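Local structure of Glyco_hydro_cc domain-containing protein (Blastomyces gilchristii, 6UB0) at residues A[91-96]-A[132-137]; A[142-147]-A[176-181]; A[148-153]-A[191-196]. The protein hydrolyses beta-1,3-glucan as a curdlan-specific exo-beta-1,3-glucanase of glycoside hydrolase family 128, holding laminaribiose in the -2 and -1 subsites of a TIM-barrel-type catalytic core. All coordinates share one frame; numbering follows the deposited sequence.

Interaction 1 (A[91-96]-A[132-137]); sequences AAYQKY and GNCKID
Tyr-93 reaches from the helix to the loop 132-137 and brings the CD2-CE2 side of its ring obliquely against Cys-134 and Ile-136. Its CB already points toward the loop, and chi1 of -167° sets CG anti to the backbone N; from there the ring extends to the loop. CD2 meets CB of Cys-134 at 3.6 Å, and CE2 lies 3.6 Å from CG1 of Ile-136. The sulfur of Cys-134 also comes near, its SG 4.8 Å from the ring centroid and 56° off the normal, an oblique sulfur-aromatic contact. The ring edge points at the Lys-135 carbonyl: OH of Tyr-93 donates to O of Lys-135 over 2.9 Å, reaching it from above the carbonyl plane, 41° out of it. Tyrosine suits the place because its ring packs on apolar groups while its hydroxyl pairs with a backbone acceptor of a loop that has no regular structure.

One residue on, Gln-94 covers the outer part of the contact. Its OE1 touches CB of Asn-133 at 3.3 Å, and its CG passes SG of Cys-134 at 3.8 Å. The amide oxygen thus rests on a methylene and CG on the sulfur, packing without a hydrogen bond between these side chains, as fits a contact at the surface.

The disulfide of Cys-134 with Cys-130 ties the loop to the end of helix 119-130, whose Phe-126 packs on Cys-134 and Ile-136. Asn-98, following helix 86-96, hydrogen-bonds to Asn-133 and Lys-135, while Leu-106 of strand 105-111 touches Tyr-93, and the loop then runs into strand 138-146.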
loop_
_atom_site.group_PDB
_atom_site.type_symbol
_atom_site.label_atom_id
_atom_site.label_comp_id
_atom_site.label_asym_id
_atom_site.label_seq_id
_atom_site.Cartn_x
_atom_site.Cartn_y
_atom_site.Cartn_z
ATOM N N ALA A 91 -8.698 -8.218 16.113
ATOM C CA ALA A 91 -8.396 -7.907 17.519
ATOM C C ALA A 91 -7.349 -6.808 17.555
ATOM O O ALA A 91 -7.587 -5.788 18.218
ATOM C CB ALA A 91 -7.926 -9.155 18.238
ATOM N N ALA A 92 -6.222 -7.019 16.888
ATOM C CA ALA A 92 -5.070 -6.102 16.988
ATOM C C ALA A 92 -5.395 -4.809 16.233
ATOM O O ALA A 92 -4.804 -3.772 16.577
ATOM C CB ALA A 92 -3.838 -6.779 16.465
ATOM N N TYR A 93 -6.256 -4.899 15.207
ATOM C CA TYR A 93 -6.656 -3.717 14.412
ATOM C C TYR A 93 -7.425 -2.811 15.357
ATOM O O TYR A 93 -6.960 -1.682 15.574
ATOM C CB TYR A 93 -7.550 -4.015 13.207
ATOM C CG TYR A 93 -7.669 -2.832 12.275
ATOM C CD1 TYR A 93 -6.731 -2.575 11.274
ATOM C CD2 TYR A 93 -8.727 -1.941 12.394
ATOM C CE1 TYR A 93 -6.846 -1.463 10.431
ATOM C CE2 TYR A 93 -8.850 -0.835 11.567
ATOM C CZ TYR A 93 -7.916 -0.587 10.577
ATOM O OH TYR A 93 -8.121 0.529 9.807
ATOM N N GLN A 94 -8.529 -3.362 15.888
ATOM C CA GLN A 94 -9.483 -2.670 16.786
ATOM C C GLN A 94 -8.698 -2.049 17.918
ATOM O O GLN A 94 -9.010 -0.883 18.252
ATOM C CB GLN A 94 -10.542 -3.631 17.304
ATOM C CG GLN A 94 -11.689 -3.717 16.322
ATOM C CD GLN A 94 -12.707 -4.699 16.808
ATOM O OE1 GLN A 94 -13.464 -4.419 17.732
ATOM N NE2 GLN A 94 -12.736 -5.843 16.166
ATOM N N LYS A 95 -7.731 -2.796 18.446
ATOM C CA LYS A 95 -6.861 -2.362 19.567
ATOM C C LYS A 95 -5.931 -1.211 19.159
ATOM O O LYS A 95 -5.866 -0.241 19.923
ATOM C CB LYS A 95 -6.034 -3.509 20.144
ATOM C CG LYS A 95 -5.155 -3.138 21.335
ATOM C CD LYS A 95 -4.705 -4.368 22.148
ATOM C CE LYS A 95 -3.320 -4.219 22.757
ATOM N NZ LYS A 95 -3.330 -3.542 24.086
ATOM N N TYR A 96 -5.187 -1.347 18.062
ATOM C CA TYR A 96 -3.953 -0.562 17.792
ATOM C C TYR A 96 -4.203 0.507 16.715
ATOM O O TYR A 96 -3.509 1.530 16.738
ATOM C CB TYR A 96 -2.791 -1.490 17.404
ATOM C CG TYR A 96 -2.125 -2.201 18.558
ATOM C CD1 TYR A 96 -1.323 -1.503 19.445
ATOM C CD2 TYR A 96 -2.230 -3.578 18.724
ATOM C CE1 TYR A 96 -0.681 -2.136 20.498
ATOM C CE2 TYR A 96 -1.580 -4.236 19.763
ATOM C CZ TYR A 96 -0.806 -3.506 20.662
ATOM O OH TYR A 96 -0.173 -4.109 21.733
ATOM N N GLY A 132 -18.038 -4.951 11.870
ATOM C CA GLY A 132 -18.337 -3.509 11.759
ATOM C C GLY A 132 -17.683 -2.646 12.836
ATOM O O GLY A 132 -18.077 -1.509 12.912
ATOM N N ASN A 133 -16.723 -3.137 13.629
ATOM C CA ASN A 133 -16.062 -2.358 14.719
ATOM C C ASN A 133 -14.613 -1.988 14.349
ATOM O O ASN A 133 -13.919 -1.319 15.172
ATOM C CB ASN A 133 -15.986 -3.119 16.044
ATOM C CG ASN A 133 -17.320 -3.602 16.583
ATOM O OD1 ASN A 133 -18.333 -2.888 16.585
ATOM N ND2 ASN A 133 -17.310 -4.821 17.090
ATOM N N CYS A 134 -14.114 -2.464 13.204
ATOM C CA CYS A 134 -12.804 -2.014 12.671
ATOM C C CYS A 134 -13.109 -0.673 11.961
ATOM O O CYS A 134 -14.008 -0.630 11.088
ATOM C CB CYS A 134 -12.120 -3.085 11.808
ATOM S SG CYS A 134 -11.456 -4.562 12.658
ATOM N N LYS A 135 -12.425 0.395 12.357
ATOM C CA LYS A 135 -12.548 1.754 11.745
ATOM C C LYS A 135 -11.572 1.861 10.564
ATOM O O LYS A 135 -10.388 2.116 10.795
ATOM C CB LYS A 135 -12.299 2.842 12.791
ATOM C CG LYS A 135 -13.445 2.995 13.793
ATOM C CD LYS A 135 -13.210 4.011 14.882
ATOM C CE LYS A 135 -14.336 4.084 15.881
ATOM N NZ LYS A 135 -13.793 3.903 17.239
ATOM N N ILE A 136 -12.086 1.629 9.357
ATOM C CA ILE A 136 -11.285 1.424 8.114
ATOM C C ILE A 136 -11.789 2.411 7.067
ATOM O O ILE A 136 -12.954 2.282 6.644
ATOM C CB ILE A 136 -11.361 -0.023 7.582
ATOM C CG1 ILE A 136 -10.922 -1.057 8.623
ATOM C CG2 ILE A 136 -10.538 -0.155 6.306
ATOM C CD1 ILE A 136 -11.427 -2.462 8.360
ATOM N N ASP A 137 -10.910 3.310 6.644
ATOM C CA ASP A 137 -11.161 4.349 5.611
ATOM C C ASP A 137 -10.811 3.786 4.249
ATOM O O ASP A 137 -11.359 4.286 3.291
ATOM C CB ASP A 137 -10.369 5.642 5.852
ATOM C CG ASP A 137 -10.837 6.348 7.102
ATOM O OD1 ASP A 137 -11.894 6.945 7.025
ATOM O OD2 ASP A 137 -10.190 6.201 8.165
#

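Interaction 2 (A[142-147]-A[176-181]); sequences HWHGPS and EFEGQG. With GLC (alpha-D-glucopyranose), chain B.
Glu-176 is gripped between two histidines of the adjoining strand, and here the contact is tightest. Its carboxylate lies nearly flat over one face of the His-142 ring, the planes 13° apart, with CG 3.5 Å from the ring centroid in a CH-pi contact. The extended chain beyond CG (chi2 -180°) carries CD over that ring. NE2 of His-144 donates to OE1 of Glu-176 at 2.7 Å; this imidazole stands almost perpendicular to the carboxylate and meets OE1 on its anti side. The other ring nitrogen, ND1, gives a second 2.7 Å bond to OE1 of Glu-178, also on the anti side, so two carboxylates fix the rotation of His-144. Histidine suits this place because its two ring nitrogens lie in one plane, each facing a carboxylate oxygen.

The strands are neighbours in a beta-alpha-beta unit of the TIM-barrel-type core, parallel and in register from His-142 opposite Glu-176 to Pro-146 opposite Gln-180. The two histidines and two glutamates share the face toward the sugar. There the bound glucose donates from O2 to OE2 of Glu-176 at 2.7 Å and from O1 to OE1 at a very short 2.4 Å. Trp-29 also donates to OE2, and ND1 of His-142 pairs with Glu-75. Trp-143 and Phe-177 point to the other face, under the helices.

Toward the C-terminal ends the contact slackens. Gln-180 N still bonds to Gly-145 O at 3.0 Å, while NE2 of Gln-180 gives a weak bond to OE1 of Glu-178 within its own strand. Pro-146 is exposed, its CB pointing away from the other strand, and Ser-147 holds the Gln-180 carbonyl through two weak bonds, from N and from OG.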
loop_
_atom_site.group_PDB
_atom_site.type_symbol
_atom_site.label_atom_id
_atom_site.label_comp_id
_atom_site.label_asym_id
_atom_site.label_seq_id
_atom_site.Cartn_x
_atom_site.Cartn_y
_atom_site.Cartn_z
ATOM N N HIS A 142 -2.143 -5.786 -2.584
ATOM C CA HIS A 142 -0.892 -5.972 -3.345
ATOM C C HIS A 142 -1.111 -6.891 -4.542
ATOM O O HIS A 142 -1.790 -7.886 -4.309
ATOM C CB HIS A 142 0.113 -6.708 -2.527
ATOM C CG HIS A 142 0.638 -5.985 -1.360
ATOM N ND1 HIS A 142 1.435 -6.595 -0.483
ATOM C CD2 HIS A 142 0.459 -4.716 -0.934
ATOM C CE1 HIS A 142 1.829 -5.736 0.432
ATOM N NE2 HIS A 142 1.228 -4.560 0.201
ATOM N N TRP A 143 -0.475 -6.655 -5.710
ATOM C CA TRP A 143 -0.525 -7.591 -6.851
ATOM C C TRP A 143 0.881 -7.736 -7.462
ATOM O O TRP A 143 1.464 -6.691 -7.817
ATOM C CB TRP A 143 -1.574 -7.146 -7.872
ATOM C CG TRP A 143 -1.714 -8.153 -8.962
ATOM C CD1 TRP A 143 -2.514 -9.258 -8.968
ATOM C CD2 TRP A 143 -0.924 -8.220 -10.152
ATOM N NE1 TRP A 143 -2.341 -9.958 -10.139
ATOM C CE2 TRP A 143 -1.363 -9.348 -10.881
ATOM C CE3 TRP A 143 0.085 -7.421 -10.683
ATOM C CZ2 TRP A 143 -0.828 -9.663 -12.123
ATOM C CZ3 TRP A 143 0.609 -7.733 -11.918
ATOM C CH2 TRP A 143 0.166 -8.854 -12.627
ATOM N N HIS A 144 1.452 -8.950 -7.448
ATOM C CA HIS A 144 2.719 -9.298 -8.131
ATOM C C HIS A 144 2.414 -10.418 -9.129
ATOM O O HIS A 144 1.648 -11.327 -8.810
ATOM C CB HIS A 144 3.806 -9.775 -7.180
ATOM C CG HIS A 144 4.208 -8.769 -6.150
ATOM N ND1 HIS A 144 5.499 -8.245 -6.100
ATOM C CD2 HIS A 144 3.527 -8.226 -5.123
ATOM C CE1 HIS A 144 5.589 -7.399 -5.099
ATOM N NE2 HIS A 144 4.394 -7.358 -4.501
ATOM N N GLY A 145 3.019 -10.348 -10.297
ATOM C CA GLY A 145 2.733 -11.327 -11.346
ATOM C C GLY A 145 3.438 -10.914 -12.621
ATOM O O GLY A 145 3.893 -9.767 -12.737
ATOM N N PRO A 146 3.593 -11.862 -13.568
ATOM C CA PRO A 146 4.167 -11.509 -14.855
ATOM C C PRO A 146 3.439 -10.157 -15.430
ATOM O O PRO A 146 2.309 -10.052 -15.130
ATOM C CB PRO A 146 3.965 -12.800 -15.671
ATOM C CG PRO A 146 3.968 -13.886 -14.625
ATOM C CD PRO A 146 3.231 -13.277 -13.456
ATOM N N SER A 147 4.260 -9.544 -16.273
ATOM C CA SER A 147 3.978 -8.297 -17.029
ATOM C C SER A 147 2.795 -8.464 -18.007
ATOM O O SER A 147 2.113 -7.447 -18.249
ATOM C CB SER A 147 5.231 -7.895 -17.766
ATOM O OG SER A 147 5.731 -9.065 -18.497
ATOM N N GLU A 176 1.250 -2.097 -3.272
ATOM C CA GLU A 176 2.306 -2.789 -4.035
ATOM C C GLU A 176 1.688 -3.293 -5.340
ATOM O O GLU A 176 0.737 -4.050 -5.273
ATOM C CB GLU A 176 2.862 -4.030 -3.358
ATOM C CG GLU A 176 3.702 -3.809 -2.123
ATOM C CD GLU A 176 4.251 -5.055 -1.467
ATOM O OE1 GLU A 176 4.140 -6.143 -2.066
ATOM O OE2 GLU A 176 4.720 -4.960 -0.325
ATOM N N PHE A 177 2.286 -2.962 -6.480
ATOM C CA PHE A 177 2.081 -3.799 -7.691
ATOM C C PHE A 177 3.376 -3.904 -8.486
ATOM O O PHE A 177 4.147 -2.949 -8.524
ATOM C CB PHE A 177 0.904 -3.230 -8.463
ATOM C CG PHE A 177 1.151 -1.846 -8.989
ATOM C CD1 PHE A 177 1.735 -1.661 -10.235
ATOM C CD2 PHE A 177 0.807 -0.731 -8.246
ATOM C CE1 PHE A 177 1.991 -0.379 -10.703
ATOM C CE2 PHE A 177 1.019 0.532 -8.746
ATOM C CZ PHE A 177 1.580 0.702 -9.994
ATOM N N GLU A 178 3.599 -5.069 -9.116
ATOM C CA GLU A 178 4.864 -5.344 -9.827
ATOM C C GLU A 178 4.549 -6.229 -11.028
ATOM O O GLU A 178 4.109 -7.357 -10.789
ATOM C CB GLU A 178 5.846 -5.991 -8.848
ATOM C CG GLU A 178 7.093 -6.482 -9.512
ATOM C CD GLU A 178 8.076 -7.217 -8.632
ATOM O OE1 GLU A 178 7.634 -7.986 -7.715
ATOM O OE2 GLU A 178 9.295 -7.020 -8.890
ATOM N N GLY A 179 4.709 -5.700 -12.247
ATOM C CA GLY A 179 4.673 -6.470 -13.511
ATOM C C GLY A 179 6.059 -6.964 -13.906
ATOM O O GLY A 179 6.875 -6.112 -14.383
ATOM N N GLN A 180 6.330 -8.262 -13.727
ATOM C CA GLN A 180 7.710 -8.826 -13.667
ATOM C C GLN A 180 8.213 -9.144 -15.071
ATOM O O GLN A 180 7.367 -9.202 -15.990
ATOM C CB GLN A 180 7.780 -10.095 -12.833
ATOM C CG GLN A 180 7.906 -9.823 -11.347
ATOM C CD GLN A 180 7.195 -10.879 -10.548
ATOM O OE1 GLN A 180 6.589 -11.797 -11.112
ATOM N NE2 GLN A 180 7.278 -10.758 -9.232
ATOM N N GLY A 181 9.533 -9.319 -15.207
ATOM C CA GLY A 181 10.194 -9.550 -16.503
ATOM C C GLY A 181 11.253 -8.510 -16.790
ATOM O O GLY A 181 11.595 -7.761 -15.871
HETATM C C1 GLC B . 5.649 -8.702 -0.929
HETATM C C2 GLC B . 6.098 -8.305 0.486
HETATM C C3 GLC B . 7.613 -8.103 0.545
HETATM C C4 GLC B . 8.322 -9.342 -0.066
HETATM C C5 GLC B . 7.752 -9.715 -1.409
HETATM C C6 GLC B . 8.384 -10.948 -2.086
HETATM O O1 GLC B . 5.994 -7.737 -1.934
HETATM O O2 GLC B . 5.503 -7.107 1.040
HETATM O O3 GLC B . 7.997 -7.862 1.899
HETATM O O4 GLC B . 9.647 -9.012 -0.311
HETATM O O5 GLC B . 6.352 -9.935 -1.232
HETATM O O6 GLC B . 8.740 -11.805 -1.040
#

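Interaction 3 (A[148-153]-A[191-196]); sequences GNVDDF and KEVLPW
Two neighbouring helices on the outside of the TIM-barrel-type core, 150-166 and 183-199, pack together here, the first turn of one against the middle of the other. Val-150 and Phe-153, three residues apart on helix 150-166, both point at Val-193. CG1 of Val-150, placed anti to the backbone N (chi1 174°), meets CG1 of Val-193 at 4.0 Å and touches CG of Glu-192 at 3.5 Å. The Phe-153 ring crosses Val-193 at about a right angle, with CD2 3.9 Å from CG1 of Val-193. Farther along, CE2 of Phe-153 lies 4.2 Å from CZ3 of Trp-196, an oblique and rather loose meeting of rings. Beneath, Phe-177 of strand 172-180 packs on Val-193.

Branched valines suit the close part of the interface because they are short and apolar, whereas the broad rings reach across where the backbones stand farther apart. Glu-192 lends its methylene to Val-150, while its carboxylate forms a salt bridge with Lys-154, which also makes a cation-pi contact with Trp-196. Between the two segments the contact is thus purely van der Waals, and its cohesion probably comes from removing these apolar surfaces from water, with charge kept at the outer margin.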
loop_
_atom_site.group_PDB
_atom_site.type_symbol
_atom_site.label_atom_id
_atom_site.label_comp_id
_atom_site.label_asym_id
_atom_site.label_seq_id
_atom_site.Cartn_x
_atom_site.Cartn_y
_atom_site.Cartn_z
ATOM N N GLY A 148 2.578 -9.675 -18.551
ATOM C CA GLY A 148 1.511 -10.029 -19.521
ATOM C C GLY A 148 0.246 -10.501 -18.828
ATOM O O GLY A 148 -0.781 -10.645 -19.505
ATOM N N ASN A 149 0.308 -10.730 -17.509
ATOM C CA ASN A 149 -0.876 -11.039 -16.659
ATOM C C ASN A 149 -1.565 -9.746 -16.203
ATOM O O ASN A 149 -2.003 -9.688 -15.067
ATOM C CB ASN A 149 -0.499 -11.927 -15.470
ATOM C CG ASN A 149 -0.145 -13.341 -15.886
ATOM O OD1 ASN A 149 0.036 -13.621 -17.073
ATOM N ND2 ASN A 149 -0.033 -14.226 -14.915
ATOM N N VAL A 150 -1.708 -8.776 -17.095
ATOM C CA VAL A 150 -2.259 -7.419 -16.809
ATOM C C VAL A 150 -3.750 -7.512 -16.501
ATOM O O VAL A 150 -4.229 -6.768 -15.630
ATOM C CB VAL A 150 -2.080 -6.468 -17.999
ATOM C CG1 VAL A 150 -2.774 -5.141 -17.732
ATOM C CG2 VAL A 150 -0.617 -6.273 -18.363
ATOM N N ASP A 151 -4.492 -8.317 -17.258
ATOM C CA ASP A 151 -5.952 -8.400 -17.020
ATOM C C ASP A 151 -6.168 -8.729 -15.522
ATOM O O ASP A 151 -7.098 -8.235 -14.785
ATOM C CB ASP A 151 -6.601 -9.459 -17.911
ATOM C CG ASP A 151 -5.958 -9.430 -19.279
ATOM O OD1 ASP A 151 -6.261 -8.471 -20.000
ATOM O OD2 ASP A 151 -5.081 -10.317 -19.551
ATOM N N ASP A 152 -5.461 -9.817 -15.096
ATOM C CA ASP A 152 -5.631 -10.394 -13.744
ATOM C C ASP A 152 -5.384 -9.251 -12.744
ATOM O O ASP A 152 -6.143 -9.153 -11.755
ATOM C CB ASP A 152 -4.745 -11.616 -13.527
ATOM C CG ASP A 152 -4.706 -12.093 -12.092
ATOM O OD1 ASP A 152 -5.773 -12.499 -11.569
ATOM O OD2 ASP A 152 -3.604 -12.075 -11.502
ATOM N N PHE A 153 -4.400 -8.403 -13.023
ATOM C CA PHE A 153 -4.133 -7.194 -12.194
ATOM C C PHE A 153 -5.476 -6.481 -11.958
ATOM O O PHE A 153 -5.931 -6.381 -10.815
ATOM C CB PHE A 153 -3.046 -6.292 -12.786
ATOM C CG PHE A 153 -2.882 -5.008 -12.009
ATOM C CD1 PHE A 153 -2.242 -4.989 -10.771
ATOM C CD2 PHE A 153 -3.459 -3.836 -12.466
ATOM C CE1 PHE A 153 -2.135 -3.806 -10.047
ATOM C CE2 PHE A 153 -3.362 -2.659 -11.737
ATOM C CZ PHE A 153 -2.688 -2.644 -10.535
ATOM N N LYS A 191 2.609 1.394 -18.708
ATOM C CA LYS A 191 1.830 2.130 -19.742
ATOM C C LYS A 191 0.341 1.752 -19.734
ATOM O O LYS A 191 -0.476 2.650 -20.050
ATOM C CB LYS A 191 2.378 1.870 -21.146
ATOM C CG LYS A 191 3.800 2.357 -21.351
ATOM C CD LYS A 191 4.172 2.486 -22.809
ATOM C CE LYS A 191 5.525 3.137 -23.009
ATOM N NZ LYS A 191 5.455 4.152 -24.081
ATOM N N GLU A 192 -0.001 0.496 -19.424
ATOM C CA GLU A 192 -1.407 0.015 -19.401
ATOM C C GLU A 192 -2.063 0.370 -18.051
ATOM O O GLU A 192 -3.169 0.980 -18.044
ATOM C CB GLU A 192 -1.391 -1.496 -19.693
ATOM C CG GLU A 192 -2.732 -2.214 -19.584
ATOM C CD GLU A 192 -3.801 -1.862 -20.599
ATOM O OE1 GLU A 192 -3.446 -1.558 -21.754
ATOM O OE2 GLU A 192 -4.991 -1.920 -20.231
ATOM N N VAL A 193 -1.402 0.064 -16.933
ATOM C CA VAL A 193 -2.050 0.136 -15.583
ATOM C C VAL A 193 -2.024 1.579 -15.027
ATOM O O VAL A 193 -3.009 1.991 -14.364
ATOM C CB VAL A 193 -1.416 -0.913 -14.649
ATOM C CG1 VAL A 193 -1.347 -2.266 -15.350
ATOM C CG2 VAL A 193 -0.031 -0.521 -14.136
ATOM N N LEU A 194 -0.989 2.385 -15.290
ATOM C CA LEU A 194 -0.927 3.720 -14.616
ATOM C C LEU A 194 -2.123 4.610 -14.991
ATOM O O LEU A 194 -2.777 5.204 -14.123
ATOM C CB LEU A 194 0.416 4.404 -14.895
ATOM C CG LEU A 194 1.615 3.869 -14.108
ATOM C CD1 LEU A 194 2.881 4.680 -14.331
ATOM C CD2 LEU A 194 1.301 3.797 -12.610
ATOM N N PRO A 195 -2.485 4.737 -16.283
ATOM C CA PRO A 195 -3.673 5.511 -16.645
ATOM C C PRO A 195 -4.950 4.920 -16.006
ATOM O O PRO A 195 -5.747 5.660 -15.451
ATOM C CB PRO A 195 -3.716 5.434 -18.178
ATOM C CG PRO A 195 -2.352 4.927 -18.617
ATOM C CD PRO A 195 -1.810 4.135 -17.441
ATOM N N TRP A 196 -5.079 3.600 -16.032
ATOM C CA TRP A 196 -6.255 2.847 -15.520
ATOM C C TRP A 196 -6.415 3.104 -14.013
ATOM O O TRP A 196 -7.552 3.451 -13.520
ATOM C CB TRP A 196 -6.060 1.354 -15.838
ATOM C CG TRP A 196 -7.255 0.530 -15.493
ATOM C CD1 TRP A 196 -8.376 0.394 -16.252
ATOM C CD2 TRP A 196 -7.487 -0.213 -14.283
ATOM N NE1 TRP A 196 -9.297 -0.378 -15.596
ATOM C CE2 TRP A 196 -8.774 -0.779 -14.395
ATOM C CE3 TRP A 196 -6.739 -0.463 -13.127
ATOM C CZ2 TRP A 196 -9.326 -1.577 -13.399
ATOM C CZ3 TRP A 196 -7.293 -1.234 -12.138
ATOM C CH2 TRP A 196 -8.568 -1.793 -12.279
#

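Interactions 2 and 3, both partly buried, adjoin, their centres 10 Å apart, and serve the same beta-alpha-beta region: interaction 2 pairs strands 138-146 and 172-180, while interaction 3 packs helix 150-166, which connects them, on helix 183-199. Trp-143 joins the two, with NE1 probably hydrogen-bonded to OD2 of Asp-152 and its ring against Phe-153. Interaction 1 is a surface contact across the chain's centre, about 29 Å from interaction 2 between centres, where strand 138-146 is entered. Chemistry follows place: a backbone ladder and histidine-carboxylate bonds at the sugar site, apolar side chains between the helices, and at the periphery one hydrogen bond from a phenol to a backbone carbonyl, a sulfur-aromatic contact and side-chain packing.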